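Local atomic coordinates of decapping nuclease RAI1 (Scheffersomyces stipitis, PDB entry 5BTO), a protein that hydrolyses NAD caps and other 5'-end structures of RNA using a divalent metal cation, and binds, stabilises and stimulates the exoribonuclease RAT1. Residues M87-Q99 against G387-E399. Sequence-based numbering, arbitrary orientation.
Sequences MKCLLTALTKYEQ and GEMLTSEFKQWRE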
# COMPACT_ATOMS: atom_id res chain seq x y z
N MET A 87 -19.85 20.34 10.24
CA MET A 87 -19.98 20.67 8.83
C MET A 87 -21.07 21.73 8.62
O MET A 87 -21.04 22.46 7.64
CB MET A 87 -20.27 19.40 8.01
CG MET A 87 -20.32 19.60 6.50
SD MET A 87 -18.79 20.20 5.72
CE MET A 87 -17.62 18.94 6.21
N LYS A 88 -22.02 21.82 9.55
CA LYS A 88 -23.15 22.73 9.40
C LYS A 88 -22.71 24.18 9.30
O LYS A 88 -23.14 24.92 8.40
CB LYS A 88 -24.13 22.57 10.57
CG LYS A 88 -24.70 21.18 10.73
CD LYS A 88 -25.58 21.09 11.97
CE LYS A 88 -26.18 19.71 12.12
NZ LYS A 88 -25.13 18.65 12.23
N CYS A 89 -21.86 24.61 10.23
CA CYS A 89 -21.39 25.99 10.20
C CYS A 89 -20.50 26.26 8.99
O CYS A 89 -20.59 27.32 8.37
CB CYS A 89 -20.70 26.39 11.52
SG CYS A 89 -19.31 25.37 12.08
N LEU A 90 -19.65 25.30 8.63
CA LEU A 90 -18.85 25.42 7.42
C LEU A 90 -19.75 25.60 6.20
O LEU A 90 -19.50 26.47 5.35
CB LEU A 90 -17.92 24.20 7.26
CG LEU A 90 -17.08 24.15 5.98
CD1 LEU A 90 -16.31 25.47 5.79
CD2 LEU A 90 -16.11 22.95 6.00
N LEU A 91 -20.79 24.79 6.09
CA LEU A 91 -21.70 24.92 4.95
C LEU A 91 -22.46 26.24 4.97
O LEU A 91 -22.75 26.80 3.91
CB LEU A 91 -22.68 23.76 4.89
CG LEU A 91 -21.98 22.43 4.64
CD1 LEU A 91 -23.00 21.32 4.54
CD2 LEU A 91 -21.14 22.51 3.37
N THR A 92 -22.80 26.72 6.16
CA THR A 92 -23.46 28.03 6.26
C THR A 92 -22.53 29.12 5.70
O THR A 92 -22.95 29.96 4.91
CB THR A 92 -23.87 28.35 7.71
OG1 THR A 92 -24.78 27.35 8.18
CG2 THR A 92 -24.54 29.73 7.79
N ALA A 93 -21.27 29.08 6.10
CA ALA A 93 -20.31 30.07 5.62
C ALA A 93 -20.05 29.92 4.12
O ALA A 93 -19.91 30.90 3.41
CB ALA A 93 -19.00 29.96 6.40
N LEU A 94 -19.98 28.67 3.64
CA LEU A 94 -19.71 28.41 2.23
C LEU A 94 -20.86 28.90 1.35
O LEU A 94 -20.64 29.47 0.27
CB LEU A 94 -19.49 26.91 1.99
CG LEU A 94 -19.29 26.48 0.54
CD1 LEU A 94 -18.08 27.15 -0.10
CD2 LEU A 94 -19.17 24.95 0.48
N THR A 95 -22.08 28.70 1.82
CA THR A 95 -23.26 29.15 1.08
C THR A 95 -23.19 30.67 0.89
O THR A 95 -23.43 31.18 -0.20
CB THR A 95 -24.55 28.76 1.81
OG1 THR A 95 -24.65 27.32 1.85
CG2 THR A 95 -25.77 29.31 1.07
N LYS A 96 -22.86 31.37 1.97
CA LYS A 96 -22.77 32.83 1.92
C LYS A 96 -21.70 33.25 0.92
O LYS A 96 -21.90 34.18 0.13
CB LYS A 96 -22.48 33.36 3.31
CG LYS A 96 -22.42 34.88 3.43
CD LYS A 96 -22.14 35.27 4.87
CE LYS A 96 -22.09 36.78 5.06
NZ LYS A 96 -23.37 37.43 4.64
N TYR A 97 -20.56 32.58 0.96
CA TYR A 97 -19.50 32.87 0.00
C TYR A 97 -19.94 32.65 -1.45
O TYR A 97 -19.69 33.49 -2.33
CB TYR A 97 -18.24 32.05 0.32
CG TYR A 97 -17.21 32.13 -0.78
CD1 TYR A 97 -16.38 33.23 -0.90
CD2 TYR A 97 -17.11 31.12 -1.73
CE1 TYR A 97 -15.46 33.32 -1.91
CE2 TYR A 97 -16.18 31.20 -2.76
CZ TYR A 97 -15.36 32.32 -2.84
OH TYR A 97 -14.43 32.43 -3.85
N GLU A 98 -20.60 31.53 -1.72
CA GLU A 98 -20.99 31.22 -3.09
C GLU A 98 -21.99 32.25 -3.62
O GLU A 98 -21.87 32.72 -4.75
CB GLU A 98 -21.52 29.78 -3.20
CG GLU A 98 -20.41 28.78 -2.85
CD GLU A 98 -20.85 27.33 -2.92
OE1 GLU A 98 -22.07 27.05 -2.86
OE2 GLU A 98 -19.95 26.46 -3.00
N GLN A 99 -22.94 32.62 -2.77
CA GLN A 99 -23.95 33.63 -3.11
C GLN A 99 -23.36 35.02 -3.35
O GLN A 99 -23.77 35.74 -4.27
CB GLN A 99 -24.96 33.73 -1.98
CG GLN A 99 -25.87 32.52 -1.88
CD GLN A 99 -26.65 32.50 -0.59
OE1 GLN A 99 -26.34 33.23 0.35
NE2 GLN A 99 -27.68 31.65 -0.53
N GLY A 387 -29.07 16.18 7.66
CA GLY A 387 -28.88 16.89 8.91
C GLY A 387 -27.47 16.92 9.48
O GLY A 387 -26.96 18.00 9.78
N GLU A 388 -26.84 15.77 9.64
CA GLU A 388 -25.53 15.74 10.29
C GLU A 388 -24.40 16.35 9.45
O GLU A 388 -23.61 17.14 9.97
CB GLU A 388 -25.13 14.33 10.76
CG GLU A 388 -23.68 14.28 11.28
CD GLU A 388 -23.34 13.04 12.10
OE1 GLU A 388 -24.27 12.42 12.67
OE2 GLU A 388 -22.14 12.68 12.18
N MET A 389 -24.34 16.01 8.17
CA MET A 389 -23.32 16.55 7.27
C MET A 389 -23.89 17.67 6.39
O MET A 389 -23.50 18.83 6.51
CB MET A 389 -22.73 15.44 6.40
CG MET A 389 -21.66 15.89 5.41
SD MET A 389 -20.00 15.42 5.90
CE MET A 389 -20.32 13.71 6.38
N LEU A 390 -24.81 17.31 5.50
CA LEU A 390 -25.47 18.29 4.64
C LEU A 390 -26.63 18.93 5.39
O LEU A 390 -27.34 18.25 6.14
CB LEU A 390 -25.97 17.64 3.35
CG LEU A 390 -24.92 16.93 2.48
CD1 LEU A 390 -25.56 16.32 1.23
CD2 LEU A 390 -23.77 17.86 2.12
N THR A 391 -26.83 20.23 5.17
CA THR A 391 -27.95 20.93 5.78
C THR A 391 -29.01 21.19 4.72
O THR A 391 -28.72 21.21 3.52
CB THR A 391 -27.52 22.27 6.37
OG1 THR A 391 -27.13 23.15 5.31
CG2 THR A 391 -26.34 22.08 7.33
N SER A 392 -30.25 21.38 5.15
CA SER A 392 -31.32 21.66 4.19
C SER A 392 -31.07 22.98 3.46
O SER A 392 -31.33 23.09 2.27
CB SER A 392 -32.69 21.66 4.88
OG SER A 392 -32.77 22.64 5.91
N GLU A 393 -30.53 23.96 4.18
CA GLU A 393 -30.23 25.25 3.58
C GLU A 393 -29.19 25.12 2.47
O GLU A 393 -29.31 25.72 1.41
CB GLU A 393 -29.76 26.25 4.65
CG GLU A 393 -30.83 26.68 5.64
CD GLU A 393 -31.12 25.64 6.73
OE1 GLU A 393 -30.37 24.65 6.85
OE2 GLU A 393 -32.12 25.84 7.46
N PHE A 394 -28.15 24.33 2.72
CA PHE A 394 -27.10 24.18 1.73
C PHE A 394 -27.61 23.44 0.49
O PHE A 394 -27.32 23.83 -0.64
CB PHE A 394 -25.90 23.46 2.35
CG PHE A 394 -24.78 23.18 1.39
CD1 PHE A 394 -23.97 24.21 0.92
CD2 PHE A 394 -24.51 21.88 0.99
CE1 PHE A 394 -22.94 23.95 0.05
CE2 PHE A 394 -23.48 21.61 0.12
CZ PHE A 394 -22.69 22.63 -0.35
N LYS A 395 -28.36 22.37 0.70
CA LYS A 395 -28.88 21.60 -0.43
C LYS A 395 -29.82 22.43 -1.29
O LYS A 395 -29.76 22.40 -2.52
CB LYS A 395 -29.57 20.32 0.04
CG LYS A 395 -28.60 19.34 0.70
CD LYS A 395 -29.26 18.02 1.04
CE LYS A 395 -30.25 18.15 2.18
NZ LYS A 395 -31.03 16.88 2.37
N GLN A 396 -30.69 23.19 -0.63
CA GLN A 396 -31.63 24.04 -1.36
C GLN A 396 -30.87 25.06 -2.20
O GLN A 396 -31.21 25.30 -3.37
CB GLN A 396 -32.59 24.74 -0.39
CG GLN A 396 -33.73 25.46 -1.07
CD GLN A 396 -34.68 26.09 -0.07
OE1 GLN A 396 -34.65 27.29 0.15
NE2 GLN A 396 -35.52 25.26 0.54
N TRP A 397 -29.83 25.65 -1.62
CA TRP A 397 -29.00 26.58 -2.36
C TRP A 397 -28.38 25.91 -3.58
O TRP A 397 -28.50 26.42 -4.69
CB TRP A 397 -27.91 27.20 -1.46
CG TRP A 397 -26.76 27.77 -2.21
CD1 TRP A 397 -25.45 27.36 -2.15
CD2 TRP A 397 -26.79 28.86 -3.15
NE1 TRP A 397 -24.67 28.11 -2.99
CE2 TRP A 397 -25.47 29.05 -3.61
CE3 TRP A 397 -27.80 29.69 -3.63
CZ2 TRP A 397 -25.14 30.03 -4.53
CZ3 TRP A 397 -27.47 30.67 -4.55
CH2 TRP A 397 -26.15 30.84 -4.99
N ARG A 398 -27.69 24.79 -3.39
CA ARG A 398 -27.01 24.15 -4.51
C ARG A 398 -27.99 23.70 -5.60
O ARG A 398 -27.69 23.78 -6.79
CB ARG A 398 -26.14 22.98 -4.03
CG ARG A 398 -24.92 23.45 -3.26
CD ARG A 398 -23.97 24.22 -4.16
NE ARG A 398 -22.66 24.38 -3.54
CZ ARG A 398 -21.73 23.43 -3.51
NH1 ARG A 398 -21.97 22.24 -4.05
NH2 ARG A 398 -20.56 23.67 -2.91
N GLU A 399 -29.17 23.25 -5.19
CA GLU A 399 -30.22 22.88 -6.14
C GLU A 399 -30.63 24.06 -7.00
O GLU A 399 -30.91 23.92 -8.19
CB GLU A 399 -31.44 22.34 -5.39
CG GLU A 399 -31.27 20.93 -4.82
CD GLU A 399 -32.35 20.59 -3.82
OE1 GLU A 399 -33.31 21.37 -3.69
OE2 GLU A 399 -32.24 19.54 -3.15
O HOH W 1 -21.21 17.76 11.00
O HOH W 2 -26.07 25.45 6.15
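Met87 CG packs against Met389 O at 3.3 Å where helix 87-101 begins to pack against the C-terminal helix 392-400 of this PD-(D/E)XK nuclease; the two helix axes run roughly parallel, 31° apart. Flexible and unbranched, Met87 also lies near the substrate-binding Tyr114. A single water bridges Met87 N and Glu388 O, accepting from the first and donating to the second. Lys88 is long enough to follow helix 378-388 to its C-terminal end, where NZ donates to Glu388 O (3.1 Å) and the carbonyl oxygens of the last turn would favour a positive charge; its CG meets Thr391 CG2 at 3.9 Å. The hydroxyl of Thr391 meanwhile N-caps the second helix, accepting from Phe394 N. Branched Leu91 divides its methyls: CD1 reaches Met389 O, a buried oxygen without a polar partner, while CD2 sits almost exactly over the centre of the Phe394 ring. That ring is a knob in a hole made by Leu91, Leu94, Thr95 and Glu98. Thr95 serves two rings, its OG1 at the edge of Phe394 and its CG2, anti to the backbone N, over the five-membered ring of Trp397. Glu98, extended beyond CG, brings its carboxylate to the edge of the indole and to Arg398, which turns NH1 to Asp140. The grip is side-on: NH2 bonds OE2 at 2.9 Å, and NE meets the syn lone pair of OE1 at 2.8 Å, while Trp397 NE1 takes the anti lone pair of that same OE1, also at 2.8 Å. Gln99 lays CG, 3.5 Å from Trp397 CH2, over the six-membered part of the indole.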